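Local coordinates for protein BIFUNCTIONAL PROTEIN Proline utilization A (PutA) (Corynebacterium freiburgense, PDB 5UX5) that probably oxidises proline to glutamate in two steps, joining an FAD-dependent proline dehydrogenase and an NAD-dependent aldehyde dehydrogenase in one chain, at residues K504-L509 with H585-V590; S512-L515 with E519-A522; L609-K614 with N905-L910; S558-F563 with I600-V605; G604-L609 with T632-A637. All coordinates share one frame; numbering follows the deposited sequence.

Contact 1: K504-L509 with H585-V590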
# COMPACT_ATOMS: atom_id res chain seq x y z
N LYS A 504 -35.43 -8.71 -24.12
CA LYS A 504 -36.48 -8.42 -23.15
C LYS A 504 -35.93 -7.62 -21.97
O LYS A 504 -36.52 -6.63 -21.54
CB LYS A 504 -37.14 -9.72 -22.69
N THR A 505 -34.78 -8.04 -21.45
CA THR A 505 -34.18 -7.39 -20.29
C THR A 505 -33.70 -5.98 -20.59
O THR A 505 -33.90 -5.07 -19.78
CB THR A 505 -33.05 -8.26 -19.77
OG1 THR A 505 -33.60 -9.49 -19.27
CG2 THR A 505 -32.29 -7.56 -18.68
N VAL A 506 -33.04 -5.78 -21.74
CA VAL A 506 -32.56 -4.44 -22.12
C VAL A 506 -33.72 -3.45 -22.21
O VAL A 506 -33.67 -2.35 -21.64
CB VAL A 506 -31.78 -4.51 -23.45
CG1 VAL A 506 -31.63 -3.13 -24.05
CG2 VAL A 506 -30.41 -5.10 -23.21
N ALA A 507 -34.77 -3.80 -22.95
CA ALA A 507 -35.92 -2.91 -23.07
C ALA A 507 -36.59 -2.67 -21.73
O ALA A 507 -37.08 -1.56 -21.47
CB ALA A 507 -36.94 -3.48 -24.07
N GLY A 508 -36.62 -3.67 -20.85
CA GLY A 508 -37.23 -3.48 -19.55
C GLY A 508 -36.51 -2.44 -18.71
O GLY A 508 -37.15 -1.66 -18.00
N LEU A 509 -35.17 -2.41 -18.79
CA LEU A 509 -34.41 -1.40 -18.07
C LEU A 509 -34.67 0.00 -18.62
O LEU A 509 -34.76 0.97 -17.85
CB LEU A 509 -32.92 -1.71 -18.14
CG LEU A 509 -32.37 -2.49 -16.97
CD1 LEU A 509 -30.86 -2.59 -17.04
CD2 LEU A 509 -32.78 -1.75 -15.73
N HIS A 585 -26.39 9.20 -20.61
CA HIS A 585 -26.82 8.00 -21.30
C HIS A 585 -28.04 7.39 -20.61
O HIS A 585 -28.28 7.63 -19.42
CB HIS A 585 -25.68 6.96 -21.29
CG HIS A 585 -24.47 7.35 -22.07
ND1 HIS A 585 -23.21 6.90 -21.75
CD2 HIS A 585 -24.33 8.10 -23.19
CE1 HIS A 585 -22.33 7.38 -22.61
NE2 HIS A 585 -22.99 8.11 -23.50
N ASN A 586 -28.80 6.56 -21.33
CA ASN A 586 -29.87 5.80 -20.70
C ASN A 586 -29.40 4.47 -20.12
O ASN A 586 -29.92 4.06 -19.07
CB ASN A 586 -30.98 5.59 -21.72
CG ASN A 586 -31.64 6.89 -22.10
OD1 ASN A 586 -31.72 7.81 -21.27
ND2 ASN A 586 -32.13 6.99 -23.32
N LEU A 587 -28.42 3.82 -20.75
CA LEU A 587 -28.04 2.45 -20.41
C LEU A 587 -26.55 2.26 -20.68
O LEU A 587 -26.09 2.55 -21.78
CB LEU A 587 -28.85 1.43 -21.21
CG LEU A 587 -28.60 -0.08 -21.12
CD1 LEU A 587 -28.71 -0.66 -19.70
CD2 LEU A 587 -29.56 -0.79 -22.04
N VAL A 588 -25.81 1.79 -19.67
CA VAL A 588 -24.42 1.41 -19.82
C VAL A 588 -24.27 -0.07 -19.51
O VAL A 588 -24.87 -0.57 -18.55
CB VAL A 588 -23.52 2.25 -18.90
CG1 VAL A 588 -22.10 1.70 -18.95
CG2 VAL A 588 -23.57 3.72 -19.29
N VAL A 589 -23.44 -0.77 -20.29
CA VAL A 589 -23.09 -2.16 -20.02
C VAL A 589 -21.68 -2.20 -19.43
O VAL A 589 -20.75 -1.56 -19.96
CB VAL A 589 -23.18 -3.01 -21.29
CG1 VAL A 589 -22.54 -4.41 -21.06
CG2 VAL A 589 -24.62 -3.13 -21.71
N VAL A 590 -21.51 -2.94 -18.32
CA VAL A 590 -20.22 -3.10 -17.65
C VAL A 590 -19.77 -4.54 -17.80
O VAL A 590 -20.33 -5.45 -17.17
CB VAL A 590 -20.28 -2.70 -16.17
CG1 VAL A 590 -18.92 -2.92 -15.54
CG2 VAL A 590 -20.67 -1.26 -16.01
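Leu587 reaches out from strand 580-591 into the groove between Val506 and Leu509 of helix 499-511, an example of a helix laid on one face of the Rossmann-type sheet of the aldehyde dehydrogenase module. The interaction across the contact is wholly apolar, and all three side chains are buried. Each of the two branches of Leu587 serves a different partner. CG lies anti to the backbone N (chi1 176°), which carries the two methyls out to the helix, and both helix side chains cross the leucine at about a right angle. Val506 and Leu509, three positions apart, thus present one methyl each from neighbouring turns. Ile616 of the adjacent strand 614-618 touches all three residues, and Leu658 adds to the cover over Val506.

The polar bonds lie along the backbone where the strand resumes, at Asn586 and Leu587. Asp665 accepts hydrogen bonds through OD2 from the backbone N atoms of both, while Val588 pairs with Lys614 of the parallel neighbour strand. Along the strand, Val588 and Val590 turn to the other face of the sheet, where helix 599-611 packs. Of the methyl pairs, Val506 CG1 lies 3.7 Å from Leu587 CD2, and Leu509 CD1 lies 3.9 Å from Leu587 CD1.

Contact 2: S512-L515 with E519-A522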
# COMPACT_ATOMS: atom_id res chain seq x y z
N SER A 512 -37.69 2.15 -17.10
CA SER A 512 -37.66 2.84 -15.80
C SER A 512 -37.27 4.31 -15.98
O SER A 512 -36.27 4.60 -16.66
CB SER A 512 -36.68 2.16 -14.85
OG SER A 512 -36.88 0.77 -14.88
N PRO A 513 -37.96 5.25 -15.34
CA PRO A 513 -37.60 6.66 -15.50
C PRO A 513 -36.33 7.00 -14.74
O PRO A 513 -35.97 6.37 -13.75
CB PRO A 513 -38.81 7.40 -14.93
CG PRO A 513 -39.32 6.48 -13.88
CD PRO A 513 -39.03 5.06 -14.35
N ARG A 514 -35.66 8.05 -15.21
CA ARG A 514 -34.42 8.49 -14.57
C ARG A 514 -34.70 8.97 -13.14
O ARG A 514 -35.67 9.69 -12.89
CB ARG A 514 -33.79 9.63 -15.36
CG ARG A 514 -32.42 10.03 -14.84
CD ARG A 514 -31.83 11.13 -15.64
NE ARG A 514 -31.90 10.89 -17.07
CZ ARG A 514 -31.95 11.88 -17.96
NH1 ARG A 514 -31.95 13.14 -17.53
NH2 ARG A 514 -32.01 11.63 -19.26
N LEU A 515 -33.85 8.56 -12.21
CA LEU A 515 -33.84 9.11 -10.86
C LEU A 515 -33.09 10.43 -10.83
O LEU A 515 -32.14 10.64 -11.59
CB LEU A 515 -33.16 8.12 -9.90
CG LEU A 515 -33.71 6.70 -9.77
CD1 LEU A 515 -32.63 5.82 -9.23
CD2 LEU A 515 -34.88 6.69 -8.82
N GLU A 519 -31.69 11.26 -5.32
CA GLU A 519 -32.01 9.84 -5.17
C GLU A 519 -30.82 8.95 -5.50
O GLU A 519 -30.50 8.02 -4.75
CB GLU A 519 -33.21 9.48 -6.05
CG GLU A 519 -34.57 9.79 -5.41
CD GLU A 519 -35.71 9.88 -6.43
OE1 GLU A 519 -35.43 9.97 -7.65
OE2 GLU A 519 -36.89 9.84 -6.01
N ARG A 520 -30.14 9.21 -6.61
CA ARG A 520 -28.95 8.45 -6.95
C ARG A 520 -27.91 8.56 -5.84
O ARG A 520 -27.27 7.56 -5.47
CB ARG A 520 -28.35 8.95 -8.26
CG ARG A 520 -29.25 8.87 -9.47
CD ARG A 520 -28.46 9.45 -10.60
NE ARG A 520 -29.19 10.49 -11.32
CZ ARG A 520 -28.58 11.47 -11.96
NH1 ARG A 520 -29.28 12.39 -12.60
NH2 ARG A 520 -27.26 11.54 -11.94
N THR A 521 -27.70 9.77 -5.35
CA THR A 521 -26.69 10.00 -4.33
C THR A 521 -27.00 9.21 -3.07
O THR A 521 -26.11 8.58 -2.49
CB THR A 521 -26.62 11.50 -4.04
OG1 THR A 521 -25.90 12.15 -5.09
CG2 THR A 521 -25.92 11.79 -2.72
N ALA A 522 -28.27 9.17 -2.68
CA ALA A 522 -28.68 8.44 -1.49
C ALA A 522 -28.52 6.94 -1.68
O ALA A 522 -28.15 6.22 -0.75
CB ALA A 522 -30.11 8.81 -1.13
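Arg520 reaches back from the first turns of its helix to the carbonyl of Leu515, its NE donating a hydrogen bond of 3.0 Å to Leu515 O. With CG beside its backbone N (chi1 -59°), the arginine chain bends at chi3 to bring NE to the carbonyl. The bond is nearly straight at nitrogen (169°), and the oxygen lies in the guanidinium plane. At the carbonyl the fit is different, since the donor stands above the carbonyl plane, 45° out of it. The aliphatic parts also meet, with Leu515 CB 4.0 Å from Arg520 CG. Farther out on the leucine, Leu515 CD2 lies 3.5 Å from Glu519 OE1, and the two side chains cross at about a right angle.

Arg514 comes next. Arg514 CD lies 4.2 Å from Arg520 NH1, the two guanidinium planes stand almost perpendicular, and the like charges remain apart, with Arg514 NE 5.4 Å from Arg520 NH1. Beyond them, Arg520 NH2 makes a weak hydrogen bond to Ala610 O, so that one guanidinium spans this loop and the end of helix 599-611. Ser512 OG is bonded to Asp642 O at the start of the loop.

What positions Glu519 is the helix start itself, where Asp516 OD1 accepts a hydrogen bond from Glu519 N. Glu519 OE1 is in turn bonded close by, which is consistent with a capping box formed with Asp516 at the N terminus of helix 517-533.

Contact 3: L609-K614 with N905-L910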
# COMPACT_ATOMS: atom_id res chain seq x y z
N LEU A 609 -24.66 4.70 -12.56
CA LEU A 609 -25.74 5.21 -11.74
C LEU A 609 -25.52 6.68 -11.39
O LEU A 609 -26.44 7.50 -11.54
CB LEU A 609 -25.91 4.39 -10.46
CG LEU A 609 -26.38 2.95 -10.50
CD1 LEU A 609 -26.70 2.56 -9.08
CD2 LEU A 609 -27.61 2.81 -11.36
N ALA A 610 -24.32 7.03 -10.93
CA ALA A 610 -24.02 8.42 -10.64
C ALA A 610 -24.27 9.34 -11.85
O ALA A 610 -24.74 10.47 -11.70
CB ALA A 610 -22.58 8.54 -10.17
N ALA A 611 -23.98 8.87 -13.05
CA ALA A 611 -24.19 9.71 -14.22
C ALA A 611 -25.66 9.87 -14.52
O ALA A 611 -26.06 10.88 -15.12
CB ALA A 611 -23.46 9.12 -15.43
N GLY A 612 -26.49 8.91 -14.12
CA GLY A 612 -27.89 8.98 -14.48
C GLY A 612 -28.40 7.86 -15.36
O GLY A 612 -29.56 7.89 -15.79
N ALA A 613 -27.56 6.88 -15.64
CA ALA A 613 -27.94 5.77 -16.51
C ALA A 613 -28.38 4.55 -15.69
O ALA A 613 -28.14 4.47 -14.48
CB ALA A 613 -26.78 5.39 -17.42
N LYS A 614 -29.06 3.64 -16.37
CA LYS A 614 -29.21 2.26 -15.89
C LYS A 614 -27.96 1.46 -16.26
O LYS A 614 -27.22 1.81 -17.18
CB LYS A 614 -30.47 1.60 -16.49
CG LYS A 614 -31.79 1.98 -15.76
CD LYS A 614 -32.28 3.42 -15.98
CE LYS A 614 -33.21 3.52 -17.20
NZ LYS A 614 -33.17 4.83 -17.91
N ASN A 905 -13.26 13.14 -13.71
CA ASN A 905 -13.87 13.30 -15.03
C ASN A 905 -14.55 12.05 -15.52
O ASN A 905 -15.13 12.07 -16.62
CB ASN A 905 -12.81 13.72 -16.04
CG ASN A 905 -12.24 15.05 -15.74
OD1 ASN A 905 -12.99 15.99 -15.43
ND2 ASN A 905 -10.93 15.16 -15.80
N TYR A 906 -14.53 10.97 -14.73
CA TYR A 906 -14.98 9.66 -15.17
C TYR A 906 -16.50 9.61 -15.36
O TYR A 906 -17.00 9.25 -16.42
CB TYR A 906 -14.50 8.61 -14.17
CG TYR A 906 -14.67 7.19 -14.63
CD1 TYR A 906 -13.74 6.61 -15.48
CD2 TYR A 906 -15.77 6.43 -14.21
CE1 TYR A 906 -13.91 5.29 -15.92
CE2 TYR A 906 -15.95 5.12 -14.65
CZ TYR A 906 -15.01 4.55 -15.49
OH TYR A 906 -15.18 3.26 -15.91
N VAL A 907 -17.25 9.93 -14.31
CA VAL A 907 -18.70 9.98 -14.44
C VAL A 907 -19.12 10.84 -15.63
O VAL A 907 -20.00 10.46 -16.42
CB VAL A 907 -19.32 10.51 -13.14
CG1 VAL A 907 -20.77 10.89 -13.39
CG2 VAL A 907 -19.19 9.46 -12.02
N ALA A 908 -18.49 12.02 -15.80
CA ALA A 908 -18.88 12.95 -16.85
C ALA A 908 -18.74 12.39 -18.27
O ALA A 908 -19.27 13.01 -19.21
CB ALA A 908 -18.06 14.23 -16.73
N GLN A 909 -18.06 11.25 -18.48
CA GLN A 909 -18.01 10.63 -19.80
C GLN A 909 -19.28 9.89 -20.15
O GLN A 909 -19.50 9.59 -21.33
CB GLN A 909 -16.85 9.65 -19.92
CG GLN A 909 -15.49 10.23 -19.73
CD GLN A 909 -14.38 9.22 -19.97
OE1 GLN A 909 -13.30 9.58 -20.44
NE2 GLN A 909 -14.64 7.97 -19.62
N LEU A 910 -20.10 9.55 -19.16
CA LEU A 910 -21.22 8.64 -19.42
C LEU A 910 -22.45 9.41 -19.87
O LEU A 910 -23.57 9.26 -19.38
CB LEU A 910 -21.49 7.79 -18.18
CG LEU A 910 -20.28 6.88 -17.85
CD1 LEU A 910 -20.60 5.91 -16.75
CD2 LEU A 910 -19.76 6.12 -19.10
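Val907 points its side chain at the last turn of helix 599-611, where Ala610 and Ala611 receive it. From CB the side chain forks. Val907 CG1, set anti to the backbone N (chi1 166°), nestles against the backbone as well as the methyl of Ala611, 3.7 Å from Ala611 CA and 3.8 Å from Ala611 CB. Val907 CG2 takes the other direction and ends 4.0 Å from Ala610 CB; outside the pair, the valine also rests on Tyr567 and Cys570 of helix 550-574. Ala611 is then shared, for its CB also lies 3.6 Å from Leu910 CB. Three positions apart, Val907 and Leu910 therefore both rest against the one methyl of Ala611, and the small alanines let the backbones approach until Ala611 CA and Val907 CA are 5.5 Å apart.

Beyond Leu910 the chain enters strand 911-915, which runs antiparallel to strand 580-591, and His585 is backbone-bonded to Leu910. On the other side the helix ends at once after the alanines. Gly612 takes a positive phi (117°), and its N bonds back to Leu609 O at 2.9 Å, while Ala613 N probably bonds to Ser608 O. This is a Schellman motif, here turning a helix of the Rossmann-type fold into its following strand, 614-618.

Contact 4: S558-F563 with I600-V605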
# COMPACT_ATOMS: atom_id res chain seq x y z
N SER A 558 -12.50 -2.18 -0.10
CA SER A 558 -12.45 -0.76 0.18
C SER A 558 -12.60 0.05 -1.09
O SER A 558 -13.32 1.06 -1.09
CB SER A 558 -11.17 -0.42 0.92
OG SER A 558 -11.25 -1.04 2.19
N GLU A 559 -11.93 -0.38 -2.17
CA GLU A 559 -12.06 0.30 -3.45
C GLU A 559 -13.52 0.31 -3.90
O GLU A 559 -14.02 1.34 -4.40
CB GLU A 559 -11.14 -0.35 -4.49
CG GLU A 559 -10.81 0.54 -5.72
CD GLU A 559 -9.84 -0.11 -6.72
OE1 GLU A 559 -9.73 -1.34 -6.71
OE2 GLU A 559 -9.17 0.59 -7.50
N ALA A 560 -14.22 -0.81 -3.73
CA ALA A 560 -15.61 -0.86 -4.17
C ALA A 560 -16.47 0.08 -3.35
O ALA A 560 -17.40 0.71 -3.87
CB ALA A 560 -16.14 -2.29 -4.10
N ILE A 561 -16.20 0.19 -2.05
CA ILE A 561 -16.93 1.16 -1.25
C ILE A 561 -16.57 2.59 -1.65
O ILE A 561 -17.44 3.46 -1.81
CB ILE A 561 -16.71 0.86 0.25
CG1 ILE A 561 -17.29 -0.52 0.54
CG2 ILE A 561 -17.41 1.90 1.12
CD1 ILE A 561 -16.98 -1.13 1.89
N ASP A 562 -15.28 2.86 -1.85
CA ASP A 562 -14.85 4.19 -2.24
C ASP A 562 -15.47 4.63 -3.57
O ASP A 562 -15.83 5.80 -3.73
CB ASP A 562 -13.32 4.28 -2.32
CG ASP A 562 -12.65 4.28 -0.95
OD1 ASP A 562 -13.34 4.31 0.09
OD2 ASP A 562 -11.40 4.27 -0.91
N PHE A 563 -15.57 3.72 -4.55
CA PHE A 563 -16.19 4.11 -5.82
C PHE A 563 -17.60 4.65 -5.59
O PHE A 563 -18.00 5.65 -6.20
CB PHE A 563 -16.21 2.97 -6.82
CG PHE A 563 -14.89 2.73 -7.51
CD1 PHE A 563 -14.13 3.78 -7.99
CD2 PHE A 563 -14.40 1.42 -7.67
CE1 PHE A 563 -12.88 3.54 -8.63
CE2 PHE A 563 -13.16 1.17 -8.29
CZ PHE A 563 -12.39 2.22 -8.77
N ILE A 600 -13.96 -3.66 -9.68
CA ILE A 600 -14.10 -3.21 -11.06
C ILE A 600 -15.53 -3.37 -11.56
O ILE A 600 -16.09 -2.39 -12.05
CB ILE A 600 -13.08 -3.88 -11.97
CG1 ILE A 600 -11.70 -3.26 -11.67
CG2 ILE A 600 -13.52 -3.74 -13.44
CD1 ILE A 600 -10.54 -3.86 -12.43
N PRO A 601 -16.20 -4.51 -11.39
CA PRO A 601 -17.62 -4.54 -11.79
C PRO A 601 -18.43 -3.48 -11.07
O PRO A 601 -19.17 -2.73 -11.71
CB PRO A 601 -18.07 -5.98 -11.45
CG PRO A 601 -16.99 -6.56 -10.64
CD PRO A 601 -15.74 -5.82 -10.86
N LEU A 602 -18.28 -3.36 -9.75
CA LEU A 602 -19.08 -2.38 -9.04
C LEU A 602 -18.70 -0.95 -9.41
O LEU A 602 -19.55 -0.06 -9.40
CB LEU A 602 -18.97 -2.58 -7.52
CG LEU A 602 -19.77 -3.75 -6.95
CD1 LEU A 602 -19.64 -3.80 -5.42
CD2 LEU A 602 -21.22 -3.65 -7.37
N GLY A 603 -17.43 -0.71 -9.74
CA GLY A 603 -17.04 0.66 -10.03
C GLY A 603 -17.73 1.19 -11.25
O GLY A 603 -18.20 2.32 -11.27
N GLY A 604 -17.83 0.36 -12.28
CA GLY A 604 -18.56 0.76 -13.48
C GLY A 604 -20.05 0.91 -13.27
O GLY A 604 -20.67 1.79 -13.85
N VAL A 605 -20.64 0.01 -12.47
CA VAL A 605 -22.05 0.15 -12.12
C VAL A 605 -22.29 1.45 -11.34
O VAL A 605 -23.19 2.23 -11.67
CB VAL A 605 -22.53 -1.11 -11.37
CG1 VAL A 605 -23.90 -0.93 -10.72
CG2 VAL A 605 -22.60 -2.27 -12.35
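Phe563 lies against the bare backbone of Gly603, and this is the tight part of the helix pair. Phe563 CD2 comes to 3.6 Å from Gly603 CA, and CG and CB of the phenylalanine lie only a little farther from the same atom, so the side chain meets the glycine from its root outward. The ring approaches obliquely. CG sits beside the backbone N (chi1 -79°), leaving the ring against the facing helix. Gly603 has no side chain to hold the helices apart, and the CA atoms of Phe563 and Gly603 stand only 5.5 Å from each other.

One turn earlier on helix 550-574 the contact is looser. There Ala560 CB meets Leu602 CD1 at 4.0 Å, methyl to methyl, and the CA atoms of these residues have drawn apart to 6.2 Å. The four touching residues are all buried, whereas Glu559 and Ile600, at the margin, are partly exposed.

Around this pair, Leu602 continues onto Leu531 of helix 517-533 and onto Ala630 and Leu634 of helix 624-636. Phe563 meets the ring of Tyr567, one turn on, with nearly parallel planes. Helix 599-611 thus lies among three helices, while Pro601 and Val605 on it touch Leu617 of strand 614-618.

Contact 5: G604-L609 with T632-A637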
# COMPACT_ATOMS: atom_id res chain seq x y z
N GLY A 604 -17.83 0.36 -12.28
CA GLY A 604 -18.56 0.76 -13.48
C GLY A 604 -20.05 0.91 -13.27
O GLY A 604 -20.67 1.79 -13.85
N VAL A 605 -20.64 0.01 -12.47
CA VAL A 605 -22.05 0.15 -12.12
C VAL A 605 -22.29 1.45 -11.34
O VAL A 605 -23.19 2.23 -11.67
CB VAL A 605 -22.53 -1.11 -11.37
CG1 VAL A 605 -23.90 -0.93 -10.72
CG2 VAL A 605 -22.60 -2.27 -12.35
N PHE A 606 -21.47 1.72 -10.33
CA PHE A 606 -21.65 2.96 -9.57
C PHE A 606 -21.46 4.21 -10.46
O PHE A 606 -22.19 5.20 -10.31
CB PHE A 606 -20.71 2.98 -8.37
CG PHE A 606 -21.09 1.99 -7.30
CD1 PHE A 606 -22.41 1.64 -7.08
CD2 PHE A 606 -20.11 1.38 -6.53
CE1 PHE A 606 -22.76 0.72 -6.10
CE2 PHE A 606 -20.45 0.44 -5.56
CZ PHE A 606 -21.77 0.11 -5.34
N ALA A 607 -20.51 4.16 -11.40
CA ALA A 607 -20.27 5.32 -12.26
C ALA A 607 -21.46 5.60 -13.17
O ALA A 607 -21.84 6.76 -13.38
CB ALA A 607 -18.99 5.12 -13.07
N SER A 608 -22.06 4.53 -13.71
CA SER A 608 -23.24 4.67 -14.55
C SER A 608 -24.40 5.25 -13.76
O SER A 608 -25.10 6.15 -14.24
CB SER A 608 -23.64 3.30 -15.12
OG SER A 608 -22.62 2.73 -15.91
N LEU A 609 -24.66 4.70 -12.56
CA LEU A 609 -25.74 5.21 -11.74
C LEU A 609 -25.52 6.68 -11.39
O LEU A 609 -26.44 7.50 -11.54
CB LEU A 609 -25.91 4.39 -10.46
CG LEU A 609 -26.38 2.95 -10.50
CD1 LEU A 609 -26.70 2.56 -9.08
CD2 LEU A 609 -27.61 2.81 -11.36
N THR A 632 -26.03 -8.55 -3.76
CA THR A 632 -26.96 -8.52 -2.63
C THR A 632 -26.84 -7.22 -1.84
O THR A 632 -27.82 -6.78 -1.24
CB THR A 632 -26.76 -9.75 -1.70
OG1 THR A 632 -25.48 -9.70 -1.04
CG2 THR A 632 -26.84 -11.03 -2.45
N ALA A 633 -25.66 -6.57 -1.86
CA ALA A 633 -25.52 -5.28 -1.20
C ALA A 633 -26.30 -4.19 -1.93
O ALA A 633 -27.01 -3.39 -1.31
CB ALA A 633 -24.05 -4.89 -1.09
N LEU A 634 -26.17 -4.14 -3.27
CA LEU A 634 -26.92 -3.16 -4.05
C LEU A 634 -28.40 -3.31 -3.79
O LEU A 634 -29.14 -2.32 -3.68
CB LEU A 634 -26.63 -3.31 -5.54
CG LEU A 634 -25.16 -3.22 -5.98
CD1 LEU A 634 -24.97 -2.96 -7.47
CD2 LEU A 634 -24.54 -2.12 -5.19
N ARG A 635 -28.86 -4.56 -3.68
CA ARG A 635 -30.28 -4.80 -3.46
C ARG A 635 -30.69 -4.35 -2.06
O ARG A 635 -31.68 -3.63 -1.90
CB ARG A 635 -30.61 -6.27 -3.72
CG ARG A 635 -30.26 -6.71 -5.14
CD ARG A 635 -31.25 -6.12 -6.10
NE ARG A 635 -31.12 -6.60 -7.47
CZ ARG A 635 -30.83 -5.84 -8.52
NH1 ARG A 635 -30.61 -4.54 -8.36
NH2 ARG A 635 -30.76 -6.36 -9.72
N LYS A 636 -29.89 -4.69 -1.04
CA LYS A 636 -30.20 -4.19 0.29
C LYS A 636 -30.24 -2.67 0.30
O LYS A 636 -31.05 -2.08 1.03
CB LYS A 636 -29.20 -4.71 1.33
CG LYS A 636 -29.76 -5.83 2.20
CD LYS A 636 -28.66 -6.70 2.87
CE LYS A 636 -29.00 -8.22 2.83
NZ LYS A 636 -30.47 -8.54 3.00
N ALA A 637 -29.43 -2.03 -0.54
CA ALA A 637 -29.33 -0.57 -0.58
C ALA A 637 -30.50 0.11 -1.26
O ALA A 637 -30.63 1.33 -1.15
CB ALA A 637 -28.04 -0.14 -1.29
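Phe606 and Leu634 both carry CG beside the backbone N, with chi1 of -70° and -57°; from this setting the phenyl ring swings over to the side of Leu634, whose own CB points toward the facing helix. That reach matters, because the backbones are well separated: even the nearest CA pair, Phe606 and Leu634, is 9.8 Å apart. Long side chains bridge this distance, whereas at Gly603 and at Ala611 the same helix comes much closer to its neighbours.

Leu634 divides its two methyls between two partners. Leu634 CD2 sits at the rim of the phenyl ring, near its plane, 3.5 Å from Phe606 CE1 and 3.6 Å from Phe606 CZ, so it meets the edge of the ring and not its face. Leu634 CD1 goes to Val605, whose CG1 lies 4.0 Å away. Both partners cross the leucine obliquely, and all three residues are buried.

On the far flank of the helix, Gly604 O is gripped by two donors from Ser608, the backbone N at 3.1 Å and OG at 3.0 Å, which arrive from opposite faces of the carbonyl plane. The hydroxyl is thereby satisfied within its own helix while it faces strand 580-591 at Val588.

Helix 599-611 and helix 624-636, linked through strand 614-618, flank one another in the Rossmann-type domain. Phe606 extends the cluster to Leu524 and Ala527 of helix 517-533 and to Ala564 and Tyr567 of helix 550-574, and Val605 touches Val644 of strand 644-646.

Overall arrangement
Following the chain from the N terminus, helix 499-511 opens contact 1, which closes at strand 580-591 after 75 intervening residues; the short turn of contact 2 is nested inside that loop. Contact 4 opens within it too, at helix 550-574, but closes only on helix 599-611, so contacts 1 and 4 cross. Contact 5 begins where contact 4 ends and runs to helix 624-636. Contact 3 starts at the end of helix 599-611 and crosses contact 5, closing 290 residues later beside strand 911-915. Packed on the sheet face opposite the helix of contact 1, helix 599-611 is common to contacts 3, 4 and 5, and a weak bond from Arg520 to Ala610 O links contact 2 to that helix end.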